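Side-chain contacts in cellulose biosynthesis protein BcsG (Salmonella typhimurium LT2, PDB 5OLT), which is required for cellulose biosynthesis and carries a zinc-binding extramembrane domain of the alkaline phosphatase family: residues I15-A20 with E42-T47; P25-L30 with G375-P380; R111-Q116 with A320-V325; G151-F156 with S182-P187; L192-R197 with T212-L217. All coordinates share one frame; numbering follows the deposited sequence.

Contact 1: residues I15-A20 with E42-T47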
# COMPACT_ATOMS: atom_id res chain seq x y z
N ILE A 15 24.42 -3.32 7.15
CA ILE A 15 23.69 -2.25 6.44
C ILE A 15 22.36 -2.01 7.16
O ILE A 15 21.50 -2.90 7.18
CB ILE A 15 23.53 -2.59 4.92
CG1 ILE A 15 24.91 -2.70 4.20
CG2 ILE A 15 22.58 -1.63 4.20
CD1 ILE A 15 25.84 -1.50 4.29
N GLY A 16 22.21 -0.83 7.78
CA GLY A 16 20.97 -0.47 8.49
C GLY A 16 19.85 -0.16 7.51
O GLY A 16 20.10 0.35 6.40
N ASP A 17 18.60 -0.48 7.87
CA ASP A 17 17.47 -0.20 6.95
C ASP A 17 17.17 1.29 6.89
O ASP A 17 16.61 1.75 5.92
CB ASP A 17 16.18 -0.90 7.39
CG ASP A 17 16.17 -2.40 7.10
OD1 ASP A 17 17.20 -2.93 6.62
OD2 ASP A 17 15.12 -3.06 7.38
N MET A 18 17.47 2.01 7.97
CA MET A 18 17.22 3.45 8.02
C MET A 18 18.50 4.23 8.35
O MET A 18 19.13 3.97 9.40
CB MET A 18 16.09 3.78 9.00
CG MET A 18 14.80 3.07 8.59
SD MET A 18 13.44 3.57 9.59
CE MET A 18 13.89 2.90 11.19
N PRO A 19 18.91 5.16 7.47
CA PRO A 19 20.18 5.86 7.70
C PRO A 19 20.12 6.70 8.98
O PRO A 19 19.10 7.35 9.27
CB PRO A 19 20.29 6.78 6.48
CG PRO A 19 19.41 6.17 5.44
CD PRO A 19 18.27 5.59 6.21
N ALA A 20 21.21 6.69 9.75
CA ALA A 20 21.27 7.39 11.03
C ALA A 20 21.08 8.91 10.89
O ALA A 20 21.42 9.49 9.84
CB ALA A 20 22.61 7.10 11.69
N GLU A 42 18.15 2.50 -3.25
CA GLU A 42 18.34 2.03 -4.61
C GLU A 42 19.00 0.63 -4.63
O GLU A 42 18.86 -0.08 -5.63
CB GLU A 42 19.14 3.04 -5.41
CG GLU A 42 19.26 2.68 -6.88
CD GLU A 42 18.92 3.79 -7.83
OE1 GLU A 42 18.90 5.00 -7.47
OE2 GLU A 42 18.72 3.42 -9.01
N LYS A 43 19.66 0.26 -3.52
CA LYS A 43 20.30 -1.05 -3.41
C LYS A 43 19.36 -2.13 -2.87
O LYS A 43 19.75 -3.29 -2.77
CB LYS A 43 21.53 -0.93 -2.50
CG LYS A 43 22.63 -0.01 -3.09
CD LYS A 43 23.86 -0.12 -2.21
CE LYS A 43 24.97 0.75 -2.73
NZ LYS A 43 25.98 -0.01 -3.52
N ARG A 44 18.13 -1.77 -2.54
CA ARG A 44 17.21 -2.70 -1.87
C ARG A 44 16.26 -3.32 -2.87
O ARG A 44 15.73 -2.65 -3.74
CB ARG A 44 16.36 -1.97 -0.81
CG ARG A 44 17.18 -1.28 0.25
CD ARG A 44 16.30 -0.55 1.25
NE ARG A 44 15.78 -1.47 2.25
CZ ARG A 44 15.02 -1.09 3.29
NH1 ARG A 44 14.57 0.15 3.39
NH2 ARG A 44 14.64 -1.99 4.18
N LYS A 45 16.06 -4.63 -2.72
CA LYS A 45 15.10 -5.34 -3.56
C LYS A 45 14.67 -6.58 -2.83
O LYS A 45 15.41 -7.13 -2.00
CB LYS A 45 15.67 -5.65 -4.96
CG LYS A 45 16.72 -6.73 -4.99
CD LYS A 45 17.04 -7.13 -6.43
CE LYS A 45 17.88 -8.41 -6.45
NZ LYS A 45 18.04 -9.00 -7.81
N THR A 46 13.45 -6.99 -3.14
CA THR A 46 12.97 -8.31 -2.78
C THR A 46 13.49 -9.28 -3.81
O THR A 46 13.35 -9.09 -5.00
CB THR A 46 11.45 -8.32 -2.84
OG1 THR A 46 10.98 -7.23 -2.07
CG2 THR A 46 10.91 -9.63 -2.29
N THR A 47 14.07 -10.36 -3.37
CA THR A 47 14.44 -11.37 -4.38
C THR A 47 13.36 -12.44 -4.48
O THR A 47 13.07 -13.12 -3.49
CB THR A 47 15.81 -11.99 -4.12
OG1 THR A 47 16.77 -10.93 -4.18
CG2 THR A 47 16.15 -13.01 -5.18
O HOH W 1 15.79 -4.80 4.65

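Contact 2: residues P25-L30 with G375-P380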
# COMPACT_ATOMS: atom_id res chain seq x y z
N PRO A 25 20.22 19.10 12.76
CA PRO A 25 19.28 19.31 11.66
C PRO A 25 19.43 20.61 10.81
O PRO A 25 18.48 21.38 10.65
CB PRO A 25 17.92 19.25 12.36
CG PRO A 25 18.20 19.74 13.74
CD PRO A 25 19.54 19.14 14.07
N THR A 26 20.58 20.81 10.21
CA THR A 26 20.80 21.93 9.31
C THR A 26 20.32 21.57 7.91
O THR A 26 20.17 20.37 7.57
CB THR A 26 22.30 22.25 9.22
OG1 THR A 26 22.97 21.11 8.65
CG2 THR A 26 22.88 22.56 10.62
N THR A 27 20.12 22.56 7.05
CA THR A 27 19.74 22.25 5.66
C THR A 27 20.75 21.30 4.99
O THR A 27 20.36 20.33 4.32
CB THR A 27 19.44 23.54 4.84
OG1 THR A 27 18.12 23.98 5.17
CG2 THR A 27 19.46 23.29 3.34
N ALA A 28 22.05 21.57 5.17
CA ALA A 28 23.05 20.72 4.56
C ALA A 28 22.95 19.27 5.05
O ALA A 28 23.02 18.34 4.25
CB ALA A 28 24.48 21.27 4.78
N ASN A 29 22.77 19.09 6.35
CA ASN A 29 22.68 17.73 6.91
C ASN A 29 21.41 17.01 6.50
O ASN A 29 21.45 15.80 6.28
CB ASN A 29 22.86 17.70 8.42
CG ASN A 29 24.29 18.01 8.84
OD1 ASN A 29 24.53 18.48 9.96
ND2 ASN A 29 25.23 17.77 7.95
N LEU A 30 20.29 17.73 6.40
CA LEU A 30 19.04 17.08 5.98
C LEU A 30 19.12 16.76 4.49
O LEU A 30 18.70 15.66 4.10
CB LEU A 30 17.83 17.96 6.29
CG LEU A 30 17.21 17.75 7.69
CD1 LEU A 30 18.14 17.94 8.85
CD2 LEU A 30 16.04 18.72 7.79
N GLY A 375 13.63 21.67 -3.70
CA GLY A 375 15.08 21.57 -3.58
C GLY A 375 15.74 22.71 -2.81
O GLY A 375 16.96 22.70 -2.66
N GLY A 376 14.93 23.65 -2.30
CA GLY A 376 15.38 24.76 -1.44
C GLY A 376 15.79 24.36 -0.01
O GLY A 376 16.15 23.20 0.23
N ASP A 377 15.76 25.31 0.93
CA ASP A 377 16.11 25.07 2.35
C ASP A 377 14.98 24.33 3.08
O ASP A 377 13.81 24.66 2.90
CB ASP A 377 16.29 26.38 3.13
CG ASP A 377 17.55 27.16 2.73
OD1 ASP A 377 18.62 26.56 2.45
OD2 ASP A 377 17.46 28.40 2.74
N TRP A 378 15.35 23.37 3.93
CA TRP A 378 14.38 22.70 4.78
C TRP A 378 13.78 23.64 5.80
O TRP A 378 14.47 24.52 6.35
CB TRP A 378 15.00 21.50 5.51
CG TRP A 378 15.44 20.43 4.57
CD1 TRP A 378 16.66 20.31 3.97
CD2 TRP A 378 14.69 19.27 4.15
NE1 TRP A 378 16.71 19.21 3.17
CE2 TRP A 378 15.51 18.53 3.26
CE3 TRP A 378 13.38 18.81 4.41
CZ2 TRP A 378 15.08 17.36 2.63
CZ3 TRP A 378 12.95 17.66 3.78
CH2 TRP A 378 13.81 16.91 2.92
N VAL A 379 12.50 23.46 6.08
CA VAL A 379 11.80 24.22 7.13
C VAL A 379 10.98 23.25 7.94
O VAL A 379 10.51 22.23 7.40
CB VAL A 379 10.90 25.38 6.58
CG1 VAL A 379 11.75 26.55 6.14
CG2 VAL A 379 9.96 24.93 5.48
N PRO A 380 10.83 23.47 9.24
CA PRO A 380 9.93 22.60 10.01
C PRO A 380 8.52 22.61 9.38
O PRO A 380 8.00 23.65 8.95
CB PRO A 380 9.92 23.24 11.41
CG PRO A 380 11.25 23.93 11.46
CD PRO A 380 11.50 24.47 10.09
O HOH W 2 16.99 23.65 8.45

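Contact 3: residues R111-Q116 with A320-V325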
# COMPACT_ATOMS: atom_id res chain seq x y z
N ARG A 111 5.62 -0.69 -7.94
CA ARG A 111 7.07 -0.88 -7.92
C ARG A 111 7.56 -1.32 -6.53
O ARG A 111 8.69 -1.07 -6.13
CB ARG A 111 7.79 0.37 -8.40
CG ARG A 111 7.50 0.71 -9.85
CD ARG A 111 8.32 1.92 -10.29
NE ARG A 111 7.93 2.29 -11.65
CZ ARG A 111 8.57 3.21 -12.35
NH1 ARG A 111 9.66 3.80 -11.83
NH2 ARG A 111 8.15 3.47 -13.60
N ALA A 112 6.70 -2.06 -5.78
CA ALA A 112 7.00 -2.39 -4.39
C ALA A 112 8.25 -3.28 -4.18
O ALA A 112 8.71 -3.37 -3.04
CB ALA A 112 5.81 -3.10 -3.74
N SER A 113 8.72 -3.97 -5.25
CA SER A 113 9.79 -4.95 -5.04
C SER A 113 11.19 -4.36 -5.03
O SER A 113 12.14 -5.09 -4.77
CB SER A 113 9.68 -6.06 -6.07
OG SER A 113 8.41 -6.74 -5.94
N CYS A 114 11.32 -3.04 -5.20
CA CYS A 114 12.60 -2.38 -4.98
C CYS A 114 12.41 -1.25 -3.98
O CYS A 114 11.28 -0.84 -3.72
CB CYS A 114 13.13 -1.76 -6.26
SG CYS A 114 13.64 -3.01 -7.45
N GLY A 115 13.52 -0.75 -3.43
CA GLY A 115 13.46 0.34 -2.48
C GLY A 115 12.87 1.63 -3.05
O GLY A 115 12.58 1.77 -4.26
N GLN A 116 12.63 2.55 -2.15
CA GLN A 116 11.87 3.76 -2.48
C GLN A 116 12.64 4.72 -3.40
O GLN A 116 13.72 5.17 -3.00
CB GLN A 116 11.57 4.47 -1.16
CG GLN A 116 10.71 5.71 -1.38
CD GLN A 116 10.11 6.27 -0.11
OE1 GLN A 116 9.70 5.52 0.76
NE2 GLN A 116 10.01 7.57 -0.02
N ALA A 320 7.95 -3.70 2.43
CA ALA A 320 7.49 -4.73 3.38
C ALA A 320 6.32 -5.56 2.83
O ALA A 320 6.21 -6.75 3.18
CB ALA A 320 7.10 -4.09 4.71
N ILE A 321 5.47 -4.95 2.00
CA ILE A 321 4.39 -5.70 1.34
C ILE A 321 4.99 -6.70 0.36
O ILE A 321 4.66 -7.89 0.37
CB ILE A 321 3.38 -4.77 0.63
CG1 ILE A 321 2.77 -3.76 1.61
CG2 ILE A 321 2.35 -5.58 -0.18
CD1 ILE A 321 2.00 -4.35 2.78
N SER A 322 5.95 -6.24 -0.45
CA SER A 322 6.61 -7.13 -1.37
C SER A 322 7.29 -8.29 -0.62
O SER A 322 7.23 -9.46 -1.09
CB SER A 322 7.59 -6.35 -2.25
OG SER A 322 8.22 -7.24 -3.17
N GLU A 323 7.93 -8.00 0.52
CA GLU A 323 8.54 -9.10 1.27
C GLU A 323 7.52 -10.11 1.77
O GLU A 323 7.76 -11.32 1.67
CB GLU A 323 9.31 -8.52 2.45
CG GLU A 323 10.01 -9.56 3.30
CD GLU A 323 11.04 -10.36 2.59
OE1 GLU A 323 11.65 -9.87 1.61
OE2 GLU A 323 11.28 -11.52 3.05
N LEU A 324 6.37 -9.64 2.25
CA LEU A 324 5.35 -10.60 2.67
C LEU A 324 4.85 -11.44 1.51
O LEU A 324 4.62 -12.66 1.68
CB LEU A 324 4.16 -9.86 3.35
CG LEU A 324 4.46 -9.38 4.78
CD1 LEU A 324 3.39 -8.40 5.21
CD2 LEU A 324 4.57 -10.55 5.78
N VAL A 325 4.72 -10.84 0.31
CA VAL A 325 4.35 -11.59 -0.88
C VAL A 325 5.40 -12.67 -1.20
O VAL A 325 5.01 -13.82 -1.47
CB VAL A 325 4.04 -10.67 -2.10
CG1 VAL A 325 3.80 -11.50 -3.38
CG2 VAL A 325 2.83 -9.78 -1.78

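Contact 4: residues G151-F156 with S182-P187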
# COMPACT_ATOMS: atom_id res chain seq x y z
N GLY A 151 -11.01 5.34 -14.13
CA GLY A 151 -9.57 5.71 -14.22
C GLY A 151 -9.24 6.88 -15.13
O GLY A 151 -8.07 7.15 -15.34
N GLU A 152 -10.25 7.59 -15.64
CA GLU A 152 -9.99 8.67 -16.59
C GLU A 152 -9.43 9.89 -15.91
O GLU A 152 -8.46 10.49 -16.40
CB GLU A 152 -11.23 9.00 -17.41
CG GLU A 152 -11.58 7.92 -18.40
CD GLU A 152 -12.86 8.21 -19.19
OE1 GLU A 152 -13.42 9.33 -19.11
OE2 GLU A 152 -13.31 7.27 -19.89
N PHE A 153 -10.01 10.24 -14.75
CA PHE A 153 -9.61 11.45 -14.07
C PHE A 153 -8.12 11.42 -13.73
O PHE A 153 -7.61 10.39 -13.27
CB PHE A 153 -10.42 11.70 -12.81
CG PHE A 153 -10.00 12.95 -12.11
CD1 PHE A 153 -10.45 14.19 -12.57
CD2 PHE A 153 -9.06 12.90 -11.06
CE1 PHE A 153 -10.04 15.37 -11.94
CE2 PHE A 153 -8.64 14.08 -10.44
CZ PHE A 153 -9.13 15.31 -10.89
N GLY A 154 -7.43 12.52 -14.03
CA GLY A 154 -6.01 12.66 -13.73
C GLY A 154 -5.11 11.76 -14.57
O GLY A 154 -3.92 11.63 -14.28
N GLY A 155 -5.68 11.11 -15.59
CA GLY A 155 -4.93 10.16 -16.40
C GLY A 155 -4.46 8.99 -15.55
O GLY A 155 -3.42 8.40 -15.83
N PHE A 156 -5.25 8.65 -14.52
CA PHE A 156 -4.81 7.63 -13.56
C PHE A 156 -4.57 6.27 -14.21
O PHE A 156 -3.53 5.66 -13.99
CB PHE A 156 -5.84 7.50 -12.44
CG PHE A 156 -5.46 6.46 -11.40
CD1 PHE A 156 -4.48 6.74 -10.44
CD2 PHE A 156 -6.08 5.22 -11.39
CE1 PHE A 156 -4.11 5.78 -9.49
CE2 PHE A 156 -5.74 4.27 -10.43
CZ PHE A 156 -4.75 4.55 -9.49
N SER A 182 -18.84 10.53 -9.04
CA SER A 182 -17.57 11.01 -8.61
C SER A 182 -17.56 12.48 -8.80
O SER A 182 -18.47 13.07 -9.41
CB SER A 182 -16.39 10.31 -9.31
OG SER A 182 -16.34 10.69 -10.66
N PHE A 183 -16.56 13.08 -8.18
CA PHE A 183 -16.24 14.50 -8.31
C PHE A 183 -16.10 14.94 -9.78
O PHE A 183 -16.26 16.13 -10.07
CB PHE A 183 -14.94 14.78 -7.53
CG PHE A 183 -13.80 13.88 -7.92
CD1 PHE A 183 -13.70 12.57 -7.40
CD2 PHE A 183 -12.84 14.32 -8.83
CE1 PHE A 183 -12.67 11.72 -7.79
CE2 PHE A 183 -11.79 13.49 -9.21
CZ PHE A 183 -11.70 12.18 -8.69
N ASP A 184 -15.83 13.99 -10.70
CA ASP A 184 -15.81 14.28 -12.17
C ASP A 184 -17.11 13.89 -12.93
O ASP A 184 -17.18 14.03 -14.14
CB ASP A 184 -14.51 13.73 -12.85
CG ASP A 184 -14.65 12.26 -13.37
OD1 ASP A 184 -15.57 11.53 -12.95
OD2 ASP A 184 -13.82 11.84 -14.23
N GLY A 185 -18.13 13.42 -12.21
CA GLY A 185 -19.42 13.02 -12.81
C GLY A 185 -19.56 11.54 -13.23
O GLY A 185 -20.66 11.04 -13.55
N SER A 186 -18.45 10.82 -13.23
CA SER A 186 -18.47 9.45 -13.64
C SER A 186 -18.79 8.53 -12.45
O SER A 186 -18.75 8.95 -11.28
CB SER A 186 -17.17 9.04 -14.34
OG SER A 186 -16.11 9.13 -13.43
N PRO A 187 -19.15 7.28 -12.74
CA PRO A 187 -19.60 6.43 -11.65
C PRO A 187 -18.49 5.90 -10.76
O PRO A 187 -17.37 5.63 -11.22
CB PRO A 187 -20.25 5.23 -12.37
CG PRO A 187 -20.52 5.68 -13.74
CD PRO A 187 -19.45 6.69 -14.06
O HOH W 3 -14.81 10.20 -16.81
O HOH W 4 -12.65 9.35 -13.99

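Contact 5: residues L192-R197 with T212-L217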
# COMPACT_ATOMS: atom_id res chain seq x y z
N LEU A 192 -18.60 -4.00 -3.08
CA LEU A 192 -18.95 -5.40 -2.86
C LEU A 192 -19.32 -6.05 -4.18
O LEU A 192 -18.97 -7.22 -4.40
CB LEU A 192 -20.06 -5.51 -1.83
CG LEU A 192 -20.49 -6.91 -1.39
CD1 LEU A 192 -19.27 -7.71 -0.91
CD2 LEU A 192 -21.59 -6.80 -0.32
N ALA A 193 -20.02 -5.32 -5.07
CA ALA A 193 -20.36 -5.89 -6.39
C ALA A 193 -19.11 -6.16 -7.23
O ALA A 193 -19.01 -7.21 -7.87
CB ALA A 193 -21.30 -4.98 -7.14
N VAL A 194 -18.14 -5.23 -7.21
CA VAL A 194 -16.89 -5.44 -7.92
C VAL A 194 -16.16 -6.68 -7.36
O VAL A 194 -15.66 -7.51 -8.13
CB VAL A 194 -15.97 -4.20 -7.79
CG1 VAL A 194 -14.60 -4.47 -8.39
CG2 VAL A 194 -16.57 -2.98 -8.49
N LEU A 195 -16.12 -6.82 -6.04
CA LEU A 195 -15.38 -7.91 -5.40
C LEU A 195 -16.09 -9.24 -5.66
O LEU A 195 -15.43 -10.24 -5.87
CB LEU A 195 -15.22 -7.66 -3.89
CG LEU A 195 -14.18 -6.58 -3.60
CD1 LEU A 195 -14.41 -6.04 -2.18
CD2 LEU A 195 -12.75 -7.16 -3.74
N ASN A 196 -17.42 -9.24 -5.61
CA ASN A 196 -18.15 -10.49 -5.88
C ASN A 196 -17.98 -10.96 -7.33
O ASN A 196 -17.89 -12.17 -7.59
CB ASN A 196 -19.61 -10.34 -5.52
CG ASN A 196 -19.85 -10.56 -4.04
OD1 ASN A 196 -19.12 -11.31 -3.37
ND2 ASN A 196 -20.89 -9.94 -3.52
N ARG A 197 -17.91 -10.01 -8.25
CA ARG A 197 -17.64 -10.33 -9.66
C ARG A 197 -16.24 -10.95 -9.79
O ARG A 197 -16.03 -11.94 -10.48
CB ARG A 197 -17.81 -9.09 -10.54
CG ARG A 197 -17.37 -9.34 -11.98
CD ARG A 197 -17.74 -8.19 -12.90
NE ARG A 197 -19.21 -8.09 -13.05
CZ ARG A 197 -19.83 -7.23 -13.85
NH1 ARG A 197 -19.14 -6.38 -14.61
NH2 ARG A 197 -21.16 -7.24 -13.91
N THR A 212 -4.20 -9.65 -8.52
CA THR A 212 -5.10 -8.59 -8.93
C THR A 212 -4.76 -7.30 -8.22
O THR A 212 -4.60 -7.28 -6.99
CB THR A 212 -6.56 -8.99 -8.61
OG1 THR A 212 -6.87 -10.17 -9.33
CG2 THR A 212 -7.54 -7.91 -9.00
N PHE A 213 -4.68 -6.22 -9.00
CA PHE A 213 -4.58 -4.86 -8.49
C PHE A 213 -5.94 -4.21 -8.60
O PHE A 213 -6.51 -4.09 -9.70
CB PHE A 213 -3.55 -4.08 -9.31
CG PHE A 213 -3.34 -2.67 -8.83
CD1 PHE A 213 -2.68 -2.46 -7.61
CD2 PHE A 213 -3.79 -1.59 -9.56
CE1 PHE A 213 -2.47 -1.16 -7.15
CE2 PHE A 213 -3.60 -0.25 -9.09
CZ PHE A 213 -2.94 -0.07 -7.87
N PHE A 214 -6.48 -3.79 -7.45
CA PHE A 214 -7.82 -3.21 -7.39
C PHE A 214 -7.74 -1.80 -6.80
O PHE A 214 -7.29 -1.67 -5.66
CB PHE A 214 -8.71 -4.13 -6.52
CG PHE A 214 -10.13 -3.65 -6.25
CD1 PHE A 214 -10.82 -2.73 -7.09
CD2 PHE A 214 -10.81 -4.15 -5.12
CE1 PHE A 214 -12.12 -2.33 -6.80
CE2 PHE A 214 -12.13 -3.75 -4.86
CZ PHE A 214 -12.78 -2.85 -5.68
N ASN A 215 -8.13 -0.78 -7.57
CA ASN A 215 -8.08 0.60 -7.08
C ASN A 215 -9.49 1.13 -6.82
O ASN A 215 -10.39 0.96 -7.64
CB ASN A 215 -7.31 1.52 -8.05
CG ASN A 215 -7.18 2.91 -7.50
OD1 ASN A 215 -7.97 3.79 -7.84
ND2 ASN A 215 -6.17 3.13 -6.65
N LEU A 216 -9.67 1.73 -5.64
CA LEU A 216 -10.97 2.16 -5.12
C LEU A 216 -11.01 3.64 -4.82
O LEU A 216 -10.20 4.13 -4.05
CB LEU A 216 -11.31 1.44 -3.78
CG LEU A 216 -11.49 -0.05 -3.82
CD1 LEU A 216 -10.14 -0.74 -3.91
CD2 LEU A 216 -12.23 -0.52 -2.58
N LEU A 217 -12.02 4.32 -5.36
CA LEU A 217 -12.19 5.76 -5.25
C LEU A 217 -13.32 6.31 -4.34
O LEU A 217 -13.50 7.52 -4.30
CB LEU A 217 -12.49 6.25 -6.71
CG LEU A 217 -12.09 7.67 -7.06
CD1 LEU A 217 -10.57 7.83 -6.98
CD2 LEU A 217 -12.60 8.03 -8.45

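Contact 1: residues I15-A20 with E42-T47
A surface salt bridge between Asp17 and Arg44 joins the loop that leads into helix 27-42 to the loop that leaves it, so the chain segments entering and leaving the helix are tied together near its C-terminal end. Arg44 contributes one nitrogen to the pair: its NH2 lies 3.4 Å from Asp17 OD2 and slightly closer, 3.3 Å, to Asp17 CG. It therefore stands over the carboxylate rather than in line with its oxygens. The two planar groups are inclined by 42°, far from the coplanar two-pronged pairing that arginine and aspartate can make. A bend at chi3 (81°) turns the end of the otherwise extended Arg44 chain, and Asp17 CA lies over one face of the guanidinium, toward its rim. Water completes the link. It meets the guanidinium edge in plane, accepting from Arg44 NH2 at 3.1 Å and donating to Asp17 OD1 at 3.1 Å. Both charges have further partners: Asp17 OD2 accepts from the backbone N of Gln350, while Arg44 NH1 pairs with Glu41 and bonds to Gln350 O. The attraction here is probably mainly electrostatic, while the water and Gln350 give the polar groups their directed bonds.

Contact 2: residues P25-L30 with G375-P380
Trp378, Thr27 and Leu30 make up most of this contact, in which the first turn of helix 27-42 rests on the indole near the C-terminus. Leu30 approaches from above the ring: its CB stands 3.6 Å from the centroid of the five-membered ring and only 14° off the normal, a CH-pi contact. That CB is 3.5 Å from Trp378 CD1, on the pyrrole side of the indole, while Leu30 CD2 reaches back to 3.7 Å from Trp378 CG. A chi2 of 89° turns the indole roughly perpendicular to the plane of CA, CB and CG, which presents a face to Leu30. One turn earlier, Thr27 meets the backbone that carries the tryptophan. Its OG1 lies beside its own backbone N (chi1 -79°) and accepts a weak, bent bond from Trp378 N at 3.1 Å, while its methyl CG2 packs 3.9 Å from Asp377 CA. Trp378 lies at the approach to the short strand 379-380, an edge strand of the four-stranded antiparallel C-terminal sheet, and its indole also touches Val361, Ile363 and Tyr370 of that sheet; the contact thus lays the N-terminal helix against the C-terminal sheet, with 344 residues between the two segments. The turn that bears Thr27 is itself defined by an N-cap, Thr26, whose OG1 accepts from Asn29 N at 3.1 Å. At the rim of the indole, Trp378 NE1 bonds to Asn31 OD1, which probably helps hold the ring under Leu30 CB.

Contact 3: residues R111-Q116 with A320-V325
Ser322 OG is held at 2.8 Å by Ser113 OG, either hydroxyl being able to donate, and in one of the two conformers of Thr46 it is also within bonding reach of Thr46 OG1, a second bond that is less certain. The pair fastens a type I beta turn, Arg111 to Cys114, onto helix 318-328. The turn follows helix 102-110, whose first residue is the zinc ligand Ser102, and ends at Cys114, which is disulfide-bonded to Cys130. Two different torsions bring the hydroxyls together. On the helix, Ser322 OG is trans to its backbone N (chi1 -179°), reaching out to the turn; on the turn, Ser113 OG lies beside its own N (chi1 -61°). The Ser322 oxygen consequently comes close to the turn backbone as well, 3.3 Å from Ser113 CA. Ala112, the residue before, supplies the apolar part, with its CB 4.0 Å from Ser322 CB. All three touching residues are buried, and the bond gives each of these buried hydroxyls a polar partner. The same helix packs Ile321 and Leu324 on strands 90-96 and 259-265 of the central sheet, so that it lies between turn and sheet. Ser113 is gripped further through its backbone, by Thr46 and Cys130. The turn also presents a carbonyl to the helix: Ala112 O approaches Ser322 CB to 3.3 Å.

Contact 4: residues G151-F156 with S182-P187
Phe183 drives an edge of its ring into the face of Phe153, and this T-shaped pair is the tight half of a contact whose other half runs through water. Phe183 CE2 stands 3.2 Å above the Phe153 plane, over the ring centre, with the planes at 87° and the centroids 4.7 Å apart. Phe183 reaches it from a crowded position, its CG lying between the backbone N and carbonyl carbon (chi1 54°), and also stacks on His220. On the looser side Asp184 slides antiparallel past Phe153, its OD2 3.7 Å from Phe153 CB, and meets the other loop's polar groups through two waters. One donates to Asp184 OD2 at 2.8 Å and accepts from Phe153 N; the other donates to both Asp184 OD2 and Glu152 OE1. Asp184 OD1 faces its own loop: Ser186 N bonds it at 3.0 Å from the anti side, 34° out of the carboxylate plane, an Asx turn overlapping the type I turn Ser182-Gly185. The contact borders the zinc site. Phe183 lies about 8 Å from the zinc ion, Phe156 touches the ligand Ser102, and a citrate, probably from the crystallisation liquor, lies about 3 Å from Phe153. The carboxylates place like charges 5.5 Å apart (Glu152 OE1 to Asp184 OD2), and the water donating to both probably eases their repulsion, while the rings supply most of the direct contact.

Contact 5: residues L192-R197 with T212-L217
Helix 191-203 runs over strand 210-216 with the backbones well separated, the nearest CA atoms, those of Leu195 and Phe214, being 9.1 Å apart, so that side chains alone bridge the gap. This is helix-on-sheet packing in an alpha/beta fold: the strand lies between the parallel strands 142-147 and 60-66 of the seven-stranded mixed sheet, and the helix belongs to the beta-alpha-beta crossover, with insertions, that connects 142-147 to 210-216. Phe214 spans the space. Its CG is trans to the backbone N (chi1 176°), and the far end of the ring meets two neighbouring helix residues, both approaching at a slant from the helix side. Val194 sits at one part of the rim, with CG1 3.6 Å from both Phe214 CE1 and Phe214 CZ; that methyl is itself trans to the Val194 backbone N, which carries it from the helix toward the sheet. Leu195 sits at another, its CD2 3.6 Å from Phe214 CE2 and its branch carbon CG almost as near, and the two side chains cross at about a right angle. A second leucine, Leu216 of the same strand, lies over the opposite face, its CD1 3.5 Å above the plane of the Phe214 ring. The surroundings extend this apolar layer, for Met146 touches both Val194 and Phe214, while Leu62 and Phe248 touch Leu195. On the intervening residue Asn215, the amide instead bonds through ND2 to the zinc ligand Glu266. The second methyl of Leu195 reaches the same ring carbon, CD1 lying 4.2 Å from Phe214 CE2.

In the fold
Contact 2 joins the two ends of the chain, and contacts 3, 4 and 5 fall within the span it closes; contact 1 brackets segment 25-30, its segments flanking helix 27-42, which begins in contact 2. Contacts 1 and 3, centres 11 Å apart, touch through backbone bonds of Arg44 and Thr46 to Gly115 and Ser113. Contacts 4 and 5, centres 16 Å apart, touch at Phe156 with Asn215 and Phe183 with Leu217. The central sheet lies under contact 5 and helix 318-328, whereas contact 2, its centre about 42 Å from that of contact 5, joins helix 27-42 to the C-terminal sheet. Contacts 1 and 3 link the N-terminal region to the core; 4 and 5 lie on the zinc side.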